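PDB 4E6U: acyl-[acyl-carrier-protein]--UDP-N-acetylglucosamine O-acyltransferase from Acinetobacter baumannii, which transfers an acyl chain from acyl carrier protein to UDP-N-acetylglucosamine, the reaction that opens lipid A synthesis in the lipopolysaccharide pathway. Local coordinates for residues G53-I58 with L100-V105; E72-L77 with I125-I130; F197-E202 with E219-I224; Q233-I238 with S255-E260. One frame throughout, in Å; residues are numbered along the deposited sequence.

In the fold
Contacts 1 and 2 sit on the left-handed parallel beta-helix and the loops that leave it, contacts 3 and 4 in the C-terminal helical part. The first two have centres about 8 Å apart and interlock along the chain: Arg102 N bonds to Glu72 O and Thr104 OG1 to Asp128 OD2. Contact 1 is largely buried and turns on an arginine; contact 2 is partly buried beside a neighbouring subunit and turns on a histidine. Contacts 3 and 4, with centres about 14 Å apart, meet where helix 211-225 packs on helix 231-241. Contact 4 is a buried aliphatic seam with the chain of a glutamate along its exposed edge, whereas contact 3 sets a tyrosine against a partly exposed strand end.

Contact 1: G53-I58 with L100-V105; sequences GGFTRI and LHRGTV
Arg102 places CG beside its backbone N and bends at chi3 (-53°), which brings it across to Gly54 and folds its guanidinium against Phe55. Phe55, with CG likewise set beside its own backbone N, answers with CB and one flank of its ring. Phe55 CB lies 3.7 Å from Arg102 CD, and Phe55 CD2 sits over the middle of the guanidinium, 4.1 Å from Arg102 CZ. The two planes are inclined by 50°, so this is an oblique overlap and not a parallel stack.

The polar evidence is more modest. Arg102 NH1 donates to Gly54 O at 3.3 Å, but the N-H...O angle of 124° makes it a weak bond; the stronger partner of NH1 is Gly71 O. Gly54 O also accepts from Thr56 OG1 at 2.8 Å, the hydroxyl lying above the carbonyl plane.

The fold is a left-handed parallel beta-helix, and the contact bridges two of its turns, with strand 85-88 between them: Phe55 meets Trp85 edge-to-face and Arg102 touches Leu86. The buried guanidinium thus has carbonyl oxygens at NH1 and Phe55 over one face, and its positive charge would probably be eased by the carbonyl dipoles of Gly54 and Gly71.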
loop_
_atom_site.group_PDB
_atom_site.type_symbol
_atom_site.label_atom_id
_atom_site.label_comp_id
_atom_site.label_asym_id
_atom_site.label_seq_id
_atom_site.Cartn_x
_atom_site.Cartn_y
_atom_site.Cartn_z
ATOM N N GLY A 53 13.302 9.178 -14.174
ATOM C CA GLY A 53 13.495 10.597 -13.840
ATOM C C GLY A 53 14.801 11.175 -14.372
ATOM O O GLY A 53 14.817 12.248 -14.982
ATOM N N GLY A 54 15.894 10.462 -14.123
ATOM C CA GLY A 54 17.199 10.938 -14.559
ATOM C C GLY A 54 18.260 10.161 -13.842
ATOM O O GLY A 54 17.968 9.414 -12.901
ATOM N N PHE A 55 19.506 10.301 -14.301
ATOM C CA PHE A 55 20.658 9.803 -13.532
ATOM C C PHE A 55 20.485 8.343 -13.117
ATOM O O PHE A 55 20.665 7.976 -11.955
ATOM C CB PHE A 55 20.937 10.734 -12.335
ATOM C CG PHE A 55 21.198 12.135 -12.748
ATOM C CD1 PHE A 55 22.506 12.551 -12.998
ATOM C CD2 PHE A 55 20.154 13.027 -12.957
ATOM C CE1 PHE A 55 22.763 13.850 -13.428
ATOM C CE2 PHE A 55 20.408 14.333 -13.378
ATOM C CZ PHE A 55 21.712 14.734 -13.617
ATOM N N THR A 56 20.149 7.518 -14.101
ATOM C CA THR A 56 19.845 6.117 -13.884
ATOM C C THR A 56 20.524 5.279 -14.955
ATOM O O THR A 56 20.415 5.591 -16.149
ATOM C CB THR A 56 18.300 5.889 -13.909
ATOM O OG1 THR A 56 17.716 6.611 -12.811
ATOM C CG2 THR A 56 17.934 4.430 -13.754
ATOM N N ARG A 57 21.221 4.228 -14.526
ATOM C CA ARG A 57 21.797 3.251 -15.441
ATOM C C ARG A 57 20.985 1.985 -15.321
ATOM O O ARG A 57 20.838 1.461 -14.214
ATOM C CB ARG A 57 23.264 2.965 -15.090
ATOM C CG ARG A 57 24.140 4.189 -15.203
ATOM C CD ARG A 57 25.593 3.898 -14.822
ATOM N NE ARG A 57 26.316 5.154 -14.626
ATOM C CZ ARG A 57 26.604 5.703 -13.448
ATOM N NH1 ARG A 57 26.260 5.108 -12.308
ATOM N NH2 ARG A 57 27.254 6.863 -13.412
ATOM N N ILE A 58 20.408 1.525 -16.428
ATOM C CA ILE A 58 19.589 0.319 -16.479
ATOM C C ILE A 58 20.294 -0.703 -17.356
ATOM O O ILE A 58 20.683 -0.383 -18.475
ATOM C CB ILE A 58 18.176 0.625 -17.046
ATOM C CG1 ILE A 58 17.481 1.629 -16.120
ATOM C CG2 ILE A 58 17.357 -0.655 -17.201
ATOM C CD1 ILE A 58 16.202 2.237 -16.670
ATOM N N LEU A 100 11.351 3.759 -7.430
ATOM C CA LEU A 100 12.757 3.495 -7.132
ATOM C C LEU A 100 13.460 4.832 -7.112
ATOM O O LEU A 100 13.462 5.559 -8.107
ATOM C CB LEU A 100 13.395 2.563 -8.171
ATOM C CG LEU A 100 13.002 1.097 -8.051
ATOM C CD1 LEU A 100 11.724 0.838 -8.839
ATOM C CD2 LEU A 100 14.148 0.206 -8.539
ATOM N N HIS A 101 14.054 5.180 -5.976
ATOM C CA HIS A 101 14.618 6.516 -5.809
ATOM C C HIS A 101 16.133 6.544 -5.771
ATOM O O HIS A 101 16.754 5.589 -5.342
ATOM C CB HIS A 101 14.046 7.192 -4.570
ATOM C CG HIS A 101 12.610 7.561 -4.720
ATOM N ND1 HIS A 101 11.829 7.963 -3.659
ATOM C CD2 HIS A 101 11.806 7.554 -5.812
ATOM C CE1 HIS A 101 10.608 8.221 -4.101
ATOM N NE2 HIS A 101 10.569 7.993 -5.405
ATOM N N ARG A 102 16.682 7.656 -6.245
ATOM C CA ARG A 102 18.126 7.856 -6.317
ATOM C C ARG A 102 18.705 8.091 -4.928
ATOM O O ARG A 102 17.973 8.289 -3.953
ATOM C CB ARG A 102 18.438 8.999 -7.277
ATOM C CG ARG A 102 17.851 8.746 -8.680
ATOM C CD ARG A 102 18.459 9.632 -9.749
ATOM N NE ARG A 102 18.426 11.068 -9.441
ATOM C CZ ARG A 102 17.569 11.950 -9.963
ATOM N NH1 ARG A 102 16.611 11.578 -10.803
ATOM N NH2 ARG A 102 17.673 13.238 -9.649
ATOM N N GLY A 103 20.036 8.040 -4.840
ATOM C CA GLY A 103 20.704 8.110 -3.531
ATOM C C GLY A 103 20.866 9.496 -2.940
ATOM O O GLY A 103 20.331 10.477 -3.438
ATOM N N THR A 104 21.618 9.551 -1.838
ATOM C CA THR A 104 21.936 10.818 -1.181
ATOM C C THR A 104 23.443 10.913 -0.988
ATOM O O THR A 104 24.130 9.899 -0.852
ATOM C CB THR A 104 21.254 10.967 0.192
ATOM O OG1 THR A 104 21.703 9.927 1.070
ATOM C CG2 THR A 104 19.725 10.911 0.058
ATOM N N VAL A 105 23.950 12.144 -0.963
ATOM C CA VAL A 105 25.394 12.332 -0.797
ATOM C C VAL A 105 25.893 11.948 0.589
ATOM O O VAL A 105 27.061 11.607 0.736
ATOM C CB VAL A 105 25.877 13.746 -1.185
ATOM C CG1 VAL A 105 25.662 13.973 -2.680
ATOM C CG2 VAL A 105 25.210 14.826 -0.334
#

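Contact 2: E72-L77 with I125-I130; sequences EVCQDL and IAHDCI. With EDO (1,2-ethanediol), chain F; EDO (1,2-ethanediol), chain G.
His127 meets Cys74 through an unusually close pair of methylene carbons, Cys74 CB and His127 CB being 3.3 Å apart. Here the loop after strand 69-70 packs on the type II turn from Ala126 to Cys129 of the left-handed beta-helix. A chi1 of 60° places the imidazole between the histidine's own backbone N and carbonyl carbon, and from there the ring extends alongside segment 72-77.

In the conformer given here, Asp76 lies over one ring face. Its CB is 4.0 Å from the ring centroid and 24° off the normal, which supports a CH-pi contact displaced toward the rim. Asp76 OD1 accepts from Lys78 N. Cys74 SG approaches the ring obliquely.

Both ring nitrogens have partners. His127 ND1 donates to Asp128 OD2 at 2.8 Å, nearly straight and close to the ring plane; the carboxylate oxygen is met on its anti side, well out of the carboxylate plane, and also bonds Thr104 OG1. At the ring's edge, His127 NE2 is 2.7 Å from O1 of a 1,2-ethanediol, probably from the crystallisation liquor, with the proton donor undetermined. One water accepts from Gln75 N at 3.0 Å and more weakly from His127 N.

Gln75 bonds Val121 and Asn139 of a second subunit, which places the contact at a subunit boundary. The ND1 bond to Asp128 fixes the rotation of the imidazole and so presents NE2 to a hydroxyl.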
loop_
_atom_site.group_PDB
_atom_site.type_symbol
_atom_site.label_atom_id
_atom_site.label_comp_id
_atom_site.label_asym_id
_atom_site.label_seq_id
_atom_site.Cartn_x
_atom_site.Cartn_y
_atom_site.Cartn_z
ATOM N N GLU A 72 13.787 8.466 -9.613
ATOM C CA GLU A 72 13.325 9.780 -9.215
ATOM C C GLU A 72 14.106 10.241 -7.989
ATOM O O GLU A 72 14.669 9.406 -7.271
ATOM C CB GLU A 72 11.809 9.730 -8.931
ATOM C CG GLU A 72 11.152 11.106 -8.705
ATOM C CD GLU A 72 11.534 12.109 -9.803
ATOM O OE1 GLU A 72 10.891 12.086 -10.870
ATOM O OE2 GLU A 72 12.500 12.901 -9.630
ATOM N N VAL A 73 14.139 11.551 -7.758
ATOM C CA VAL A 73 14.821 12.104 -6.592
ATOM C C VAL A 73 14.225 11.503 -5.326
ATOM O O VAL A 73 13.030 11.187 -5.237
ATOM C CB VAL A 73 14.729 13.653 -6.554
ATOM C CG1 VAL A 73 15.512 14.274 -7.706
ATOM C CG2 VAL A 73 13.277 14.147 -6.515
ATOM N N CYS A 74 15.055 11.359 -4.318
ATOM C CA CYS A 74 14.596 10.724 -3.092
ATOM C C CYS A 74 13.669 11.601 -2.253
ATOM O O CYS A 74 13.440 12.767 -2.561
ATOM C CB CYS A 74 15.769 10.262 -2.260
ATOM S SG CYS A 74 16.621 11.569 -1.460
ATOM N N GLN A 75 13.168 11.006 -1.178
ATOM C CA GLN A 75 12.199 11.650 -0.283
ATOM C C GLN A 75 12.837 12.195 0.994
ATOM O O GLN A 75 12.147 12.778 1.831
ATOM C CB GLN A 75 11.108 10.642 0.083
ATOM C CG GLN A 75 10.325 10.200 -1.135
ATOM C CD GLN A 75 9.174 9.290 -0.787
ATOM O OE1 GLN A 75 8.029 9.593 -1.131
ATOM N NE2 GLN A 75 9.455 8.160 -0.143
ATOM N N ASP A 76 14.140 11.985 1.137
ATOM C CA ASP A 76 14.894 12.458 2.304
ATOM C C ASP A 76 14.903 13.981 2.330
ATOM O O ASP A 76 15.331 14.624 1.370
ATOM C CB ASP A 76 16.319 11.899 2.220
ATOM C CG ASP A 76 17.078 12.043 3.533
ATOM O OD1 ASP A 76 16.813 13.030 4.269
ATOM O OD2 ASP A 76 17.924 11.169 3.814
ATOM N N LEU A 77 14.443 14.556 3.441
ATOM C CA LEU A 77 14.387 16.015 3.561
ATOM C C LEU A 77 15.779 16.654 3.634
ATOM O O LEU A 77 15.902 17.859 3.419
ATOM C CB LEU A 77 13.491 16.466 4.732
ATOM C CG LEU A 77 11.974 16.320 4.521
ATOM C CD1 LEU A 77 11.230 16.579 5.834
ATOM C CD2 LEU A 77 11.433 17.218 3.403
ATOM N N ILE A 125 11.586 1.188 -3.433
ATOM C CA ILE A 125 12.993 1.104 -3.033
ATOM C C ILE A 125 13.499 2.515 -2.785
ATOM O O ILE A 125 13.656 3.310 -3.712
ATOM C CB ILE A 125 13.867 0.404 -4.106
ATOM C CG1 ILE A 125 13.316 -0.977 -4.481
ATOM C CG2 ILE A 125 15.348 0.350 -3.667
ATOM C CD1 ILE A 125 13.260 -1.988 -3.364
ATOM N N ALA A 126 13.739 2.845 -1.519
ATOM C CA ALA A 126 14.164 4.171 -1.123
ATOM C C ALA A 126 15.610 4.476 -1.470
ATOM O O ALA A 126 16.396 3.593 -1.793
ATOM C CB ALA A 126 13.979 4.333 0.389
ATOM N N HIS A 127 15.936 5.762 -1.375
ATOM C CA HIS A 127 17.317 6.212 -1.510
ATOM C C HIS A 127 18.323 5.337 -0.780
ATOM O O HIS A 127 18.109 4.935 0.370
ATOM C CB HIS A 127 17.443 7.657 -1.017
ATOM C CG HIS A 127 17.060 7.857 0.419
ATOM N ND1 HIS A 127 17.979 7.773 1.449
ATOM C CD2 HIS A 127 15.873 8.164 0.988
ATOM C CE1 HIS A 127 17.358 8.005 2.597
ATOM N NE2 HIS A 127 16.079 8.237 2.349
ATOM N N ASP A 128 19.433 5.068 -1.467
ATOM C CA ASP A 128 20.631 4.451 -0.874
ATOM C C ASP A 128 20.486 2.982 -0.545
ATOM O O ASP A 128 21.390 2.376 0.038
ATOM C CB ASP A 128 21.112 5.228 0.364
ATOM C CG ASP A 128 21.311 6.695 0.081
ATOM O OD1 ASP A 128 22.105 7.006 -0.833
ATOM O OD2 ASP A 128 20.639 7.545 0.718
ATOM N N CYS A 129 19.378 2.372 -0.936
ATOM C CA CYS A 129 19.288 0.935 -0.776
ATOM C C CYS A 129 20.289 0.235 -1.674
ATOM O O CYS A 129 20.664 0.755 -2.747
ATOM C CB CYS A 129 17.885 0.422 -1.107
ATOM S SG CYS A 129 16.667 0.837 0.136
ATOM N N ILE A 130 20.717 -0.940 -1.234
ATOM C CA ILE A 130 21.523 -1.831 -2.053
ATOM C C ILE A 130 20.819 -3.164 -2.026
ATOM O O ILE A 130 20.607 -3.731 -0.962
ATOM C CB ILE A 130 22.988 -1.971 -1.545
ATOM C CG1 ILE A 130 23.674 -0.607 -1.512
ATOM C CG2 ILE A 130 23.758 -2.984 -2.423
ATOM C CD1 ILE A 130 25.097 -0.648 -0.919
HETATM C C1 EDO F . 12.926 9.320 3.260
HETATM O O1 EDO F . 14.133 9.143 4.016
HETATM C C2 EDO F . 11.903 8.243 3.613
HETATM O O2 EDO F . 12.411 6.955 3.225
HETATM C C1 EDO G . 11.107 12.881 6.286
HETATM O O1 EDO G . 11.448 12.277 7.541
HETATM C C2 EDO G . 12.137 12.484 5.237
HETATM O O2 EDO G . 13.413 13.028 5.606
HETATM O O HOH W 1 13.397 8.010 -1.278
#

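Contact 3: F197-E202 with E219-I224; sequences FGINIE and EAYKLI
Tyr221 of helix 211-225 lays its ring against Gly198 near the end of strand 194-199, joining the antiparallel edge strand that follows the beta-helix to the C-terminal helical part. The short strand and helix segments run at 142° to each other, their axes approaching to 8.5 Å.

The aromatic component is a CH-pi contact. Gly198 CA stands over one face of the Tyr221 ring, 3.9 Å from its centroid and 27° off the normal, displaced toward the rim. A chi1 of -178° swings the Tyr221 ring away from its own backbone N, out toward the strand.

Aliphatic packing lies at the base of the same side chain. Ile199 and Tyr221 run alongside one another, pointing opposite ways: Ile199 CG1 touches Tyr221 CB at 3.7 Å, and Ile199 CD1 lies 3.9 Å from Tyr221 CD1. Beyond the two segments, the Tyr221 ring also meets that of Phe225.

Polar evidence across the contact is slight. Although Tyr221 OH is 3.1 Å from Gly198 N, the angle is too poor for a hydrogen bond. A water lies 3.3 Å from Tyr221 OH and gives at most a weak bond to Phe197 O at 3.4 Å.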
loop_
_atom_site.group_PDB
_atom_site.type_symbol
_atom_site.label_atom_id
_atom_site.label_comp_id
_atom_site.label_asym_id
_atom_site.label_seq_id
_atom_site.Cartn_x
_atom_site.Cartn_y
_atom_site.Cartn_z
ATOM N N PHE A 197 11.394 -16.809 13.487
ATOM C CA PHE A 197 10.694 -18.070 13.789
ATOM C C PHE A 197 11.425 -19.350 13.417
ATOM O O PHE A 197 10.976 -20.448 13.761
ATOM C CB PHE A 197 9.200 -18.145 13.353
ATOM C CG PHE A 197 8.305 -17.116 13.949
ATOM C CD1 PHE A 197 8.208 -15.834 13.412
ATOM C CD2 PHE A 197 7.477 -17.462 15.009
ATOM C CE1 PHE A 197 7.350 -14.893 13.976
ATOM C CE2 PHE A 197 6.615 -16.535 15.572
ATOM C CZ PHE A 197 6.546 -15.250 15.053
ATOM N N GLY A 198 12.576 -19.228 12.784
ATOM C CA GLY A 198 13.327 -20.420 12.414
ATOM C C GLY A 198 14.143 -20.187 11.169
ATOM O O GLY A 198 14.224 -19.067 10.678
ATOM N N ILE A 199 14.762 -21.256 10.687
ATOM C CA ILE A 199 15.598 -21.253 9.500
ATOM C C ILE A 199 14.714 -21.603 8.311
ATOM O O ILE A 199 13.724 -22.331 8.458
ATOM C CB ILE A 199 16.742 -22.320 9.646
ATOM C CG1 ILE A 199 17.767 -21.892 10.714
ATOM C CG2 ILE A 199 17.433 -22.592 8.317
ATOM C CD1 ILE A 199 18.560 -20.627 10.381
ATOM N N ASN A 200 15.068 -21.074 7.144
ATOM C CA ASN A 200 14.382 -21.373 5.893
ATOM C C ASN A 200 14.732 -22.788 5.437
ATOM O O ASN A 200 15.490 -22.988 4.486
ATOM C CB ASN A 200 14.780 -20.320 4.849
ATOM C CG ASN A 200 13.996 -20.434 3.562
ATOM O OD1 ASN A 200 13.024 -21.183 3.477
ATOM N ND2 ASN A 200 14.422 -19.687 2.547
ATOM N N ILE A 201 14.169 -23.770 6.140
ATOM C CA ILE A 201 14.496 -25.180 5.924
ATOM C C ILE A 201 14.033 -25.654 4.542
ATOM O O ILE A 201 14.818 -26.226 3.783
ATOM C CB ILE A 201 13.921 -26.077 7.060
ATOM C CG1 ILE A 201 14.673 -25.812 8.374
ATOM C CG2 ILE A 201 14.008 -27.564 6.687
ATOM C CD1 ILE A 201 13.911 -26.233 9.637
ATOM N N GLU A 202 12.769 -25.382 4.220
ATOM C CA GLU A 202 12.191 -25.789 2.939
ATOM C C GLU A 202 12.923 -25.101 1.794
ATOM O O GLU A 202 13.259 -25.731 0.787
ATOM C CB GLU A 202 10.694 -25.463 2.896
ATOM N N GLU A 219 21.272 -25.515 14.672
ATOM C CA GLU A 219 22.023 -25.330 15.918
ATOM C C GLU A 219 22.505 -23.895 16.047
ATOM O O GLU A 219 22.410 -23.295 17.118
ATOM C CB GLU A 219 23.213 -26.296 15.992
ATOM C CG GLU A 219 22.828 -27.773 16.054
ATOM C CD GLU A 219 24.032 -28.693 15.935
ATOM O OE1 GLU A 219 23.950 -29.832 16.445
ATOM O OE2 GLU A 219 25.058 -28.282 15.345
ATOM N N ALA A 220 22.967 -23.323 14.929
ATOM C CA ALA A 220 23.375 -21.937 14.923
ATOM C C ALA A 220 22.215 -21.013 15.298
ATOM O O ALA A 220 22.386 -20.066 16.072
ATOM C CB ALA A 220 23.964 -21.561 13.550
ATOM N N TYR A 221 21.034 -21.310 14.745
ATOM C CA TYR A 221 19.827 -20.555 15.067
ATOM C C TYR A 221 19.553 -20.603 16.577
ATOM O O TYR A 221 19.266 -19.579 17.198
ATOM C CB TYR A 221 18.625 -21.093 14.269
ATOM C CG TYR A 221 17.370 -20.313 14.547
ATOM C CD1 TYR A 221 16.985 -19.268 13.706
ATOM C CD2 TYR A 221 16.588 -20.588 15.661
ATOM C CE1 TYR A 221 15.834 -18.520 13.967
ATOM C CE2 TYR A 221 15.433 -19.842 15.933
ATOM C CZ TYR A 221 15.070 -18.818 15.073
ATOM O OH TYR A 221 13.935 -18.077 15.350
ATOM N N LYS A 222 19.642 -21.794 17.165
ATOM C CA LYS A 222 19.409 -21.915 18.593
ATOM C C LYS A 222 20.404 -21.091 19.398
ATOM O O LYS A 222 20.019 -20.425 20.370
ATOM C CB LYS A 222 19.491 -23.366 19.032
ATOM C CG LYS A 222 18.353 -24.255 18.584
ATOM C CD LYS A 222 18.635 -25.679 19.037
ATOM C CE LYS A 222 17.391 -26.370 19.520
ATOM N NZ LYS A 222 17.741 -27.528 20.389
ATOM N N LEU A 223 21.683 -21.133 19.005
ATOM C CA LEU A 223 22.685 -20.296 19.668
ATOM C C LEU A 223 22.391 -18.808 19.605
ATOM O O LEU A 223 22.564 -18.087 20.583
ATOM C CB LEU A 223 24.084 -20.578 19.118
ATOM C CG LEU A 223 24.671 -21.936 19.527
ATOM C CD1 LEU A 223 25.741 -22.341 18.547
ATOM C CD2 LEU A 223 25.228 -21.883 20.967
ATOM N N ILE A 224 21.931 -18.347 18.437
ATOM C CA ILE A 224 21.670 -16.925 18.243
ATOM C C ILE A 224 20.397 -16.463 18.965
ATOM O O ILE A 224 20.394 -15.425 19.618
ATOM C CB ILE A 224 21.550 -16.608 16.737
ATOM C CG1 ILE A 224 22.882 -16.871 16.034
ATOM C CG2 ILE A 224 21.152 -15.144 16.534
ATOM C CD1 ILE A 224 22.786 -16.932 14.489
HETATM O O HOH W 2 11.769 -19.852 17.061
#

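Contact 4: Q233-I238 with S255-E260; sequences QAIDQI and SLEQSE. With EDO (1,2-ethanediol), chain K.
Ile235 extends from helix 231-241 over the base of Leu256, its CD1 lying 3.7 Å from Leu256 CB. This is helix-to-helix packing within the C-terminal helical part of the acyltransferase, between helix 231-241 and helix 250-258. The nearest backbone pair, Ile235 CA and Leu256 CA, is 7.4 Å apart, which lets the side chains touch directly.

The two aliphatic chains lie flank to flank, each directed toward the other's helix. On Ile235, chi1 of -72° puts CG1 beside the backbone N and chi2 of 164° extends the chain, carrying CD1 across to the second helix. Ile235 CG1 then lies 4.0 Å from Leu256 CD2, the branch that also reaches Ala234 CB, at a looser 4.4 Å.

Other residues extend the seam: Ile224 of helix 211-225 packs on both Ala234 and Leu256, while Pro184 touches Leu256. No hydrogen bond crosses between the two segments, so their contact rests on carbon packing.

Glu257 borders the seam on its solvent-exposed side. It crosses Ile235 obliquely and contributes the methylene part of its chain: Glu257 CG comes to 3.4 Å from Ile235 CD1, while Glu257 OE2 lies 4.0 Å from Ile235 CG2.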
loop_
_atom_site.group_PDB
_atom_site.type_symbol
_atom_site.label_atom_id
_atom_site.label_comp_id
_atom_site.label_asym_id
_atom_site.label_seq_id
_atom_site.Cartn_x
_atom_site.Cartn_y
_atom_site.Cartn_z
ATOM N N GLN A 233 28.878 -13.509 21.291
ATOM C CA GLN A 233 29.005 -14.812 21.935
ATOM C C GLN A 233 28.491 -15.936 21.047
ATOM O O GLN A 233 29.102 -16.999 20.978
ATOM C CB GLN A 233 28.282 -14.805 23.271
ATOM C CG GLN A 233 28.935 -13.888 24.297
ATOM C CD GLN A 233 28.034 -13.529 25.474
ATOM O OE1 GLN A 233 26.843 -13.861 25.503
ATOM N NE2 GLN A 233 28.608 -12.854 26.454
ATOM N N ALA A 234 27.369 -15.713 20.357
ATOM C CA ALA A 234 26.847 -16.731 19.461
ATOM C C ALA A 234 27.814 -16.985 18.302
ATOM O O ALA A 234 28.006 -18.131 17.894
ATOM C CB ALA A 234 25.443 -16.332 18.936
ATOM N N ILE A 235 28.422 -15.913 17.787
ATOM C CA ILE A 235 29.426 -16.048 16.728
ATOM C C ILE A 235 30.572 -16.947 17.195
ATOM O O ILE A 235 30.996 -17.857 16.473
ATOM C CB ILE A 235 29.993 -14.685 16.289
ATOM C CG1 ILE A 235 28.948 -13.902 15.488
ATOM C CG2 ILE A 235 31.245 -14.872 15.411
ATOM C CD1 ILE A 235 29.298 -12.439 15.366
ATOM N N ASP A 236 31.033 -16.725 18.431
ATOM C CA ASP A 236 32.146 -17.543 18.931
ATOM C C ASP A 236 31.763 -19.020 18.930
ATOM O O ASP A 236 32.561 -19.894 18.556
ATOM C CB ASP A 236 32.566 -17.104 20.340
ATOM C CG ASP A 236 33.297 -15.767 20.369
ATOM O OD1 ASP A 236 33.902 -15.377 19.340
ATOM O OD2 ASP A 236 33.274 -15.112 21.432
ATOM N N GLN A 237 30.540 -19.335 19.350
ATOM C CA GLN A 237 30.094 -20.728 19.371
ATOM C C GLN A 237 29.930 -21.324 17.987
ATOM O O GLN A 237 30.262 -22.492 17.757
ATOM C CB GLN A 237 28.796 -20.876 20.175
ATOM C CG GLN A 237 28.961 -20.503 21.660
ATOM C CD GLN A 237 30.102 -21.263 22.322
ATOM O OE1 GLN A 237 30.231 -22.480 22.143
ATOM N NE2 GLN A 237 30.937 -20.543 23.080
ATOM N N ILE A 238 29.427 -20.521 17.048
ATOM C CA ILE A 238 29.254 -21.002 15.682
ATOM C C ILE A 238 30.624 -21.283 15.044
ATOM O O ILE A 238 30.817 -22.317 14.404
ATOM C CB ILE A 238 28.405 -20.004 14.842
ATOM C CG1 ILE A 238 26.985 -19.934 15.409
ATOM C CG2 ILE A 238 28.330 -20.445 13.383
ATOM C CD1 ILE A 238 26.186 -18.714 14.910
ATOM N N SER A 255 26.091 -11.817 8.995
ATOM C CA SER A 255 24.923 -11.041 9.436
ATOM C C SER A 255 25.137 -10.398 10.802
ATOM O O SER A 255 24.831 -9.227 11.013
ATOM C CB SER A 255 23.680 -11.933 9.513
ATOM O OG SER A 255 23.327 -12.448 8.245
ATOM N N LEU A 256 25.637 -11.190 11.747
ATOM C CA LEU A 256 25.775 -10.699 13.105
ATOM C C LEU A 256 26.922 -9.706 13.243
ATOM O O LEU A 256 26.814 -8.734 13.979
ATOM C CB LEU A 256 25.934 -11.871 14.068
ATOM C CG LEU A 256 24.608 -12.420 14.647
ATOM C CD1 LEU A 256 23.514 -12.763 13.607
ATOM C CD2 LEU A 256 24.931 -13.639 15.494
ATOM N N GLU A 257 27.989 -9.928 12.481
ATOM C CA GLU A 257 29.137 -9.020 12.509
ATOM C C GLU A 257 28.836 -7.687 11.829
ATOM O O GLU A 257 29.356 -6.648 12.226
ATOM C CB GLU A 257 30.354 -9.692 11.873
ATOM C CG GLU A 257 30.856 -10.849 12.744
ATOM C CD GLU A 257 32.159 -11.485 12.304
ATOM O OE1 GLU A 257 32.472 -11.518 11.093
ATOM O OE2 GLU A 257 32.871 -11.984 13.207
ATOM N N GLN A 258 27.963 -7.716 10.825
ATOM C CA GLN A 258 27.699 -6.521 10.011
ATOM C C GLN A 258 26.548 -5.676 10.536
ATOM O O GLN A 258 26.346 -4.534 10.106
ATOM C CB GLN A 258 27.449 -6.928 8.560
ATOM C CG GLN A 258 28.702 -7.416 7.866
ATOM C CD GLN A 258 28.423 -8.159 6.572
ATOM O OE1 GLN A 258 27.267 -8.322 6.160
ATOM N NE2 GLN A 258 29.483 -8.624 5.924
ATOM N N SER A 259 25.805 -6.224 11.488
ATOM C CA SER A 259 24.608 -5.568 11.997
ATOM C C SER A 259 24.874 -4.191 12.608
ATOM O O SER A 259 25.825 -4.018 13.361
ATOM C CB SER A 259 23.927 -6.468 13.027
ATOM O OG SER A 259 22.737 -5.870 13.517
ATOM N N GLU A 260 24.028 -3.218 12.264
ATOM C CA GLU A 260 24.076 -1.887 12.867
ATOM C C GLU A 260 22.885 -1.634 13.787
ATOM O O GLU A 260 23.008 -0.955 14.804
ATOM C CB GLU A 260 24.154 -0.808 11.782
ATOM C CG GLU A 260 25.543 -0.685 11.167
ATOM C CD GLU A 260 25.636 0.346 10.053
ATOM O OE1 GLU A 260 26.677 0.338 9.356
ATOM O OE2 GLU A 260 24.691 1.158 9.866
HETATM C C1 EDO K . 25.360 -13.375 29.649
HETATM O O1 EDO K . 26.785 -13.157 29.542
HETATM C C2 EDO K . 24.820 -13.986 28.356
HETATM O O2 EDO K . 24.867 -13.024 27.289
#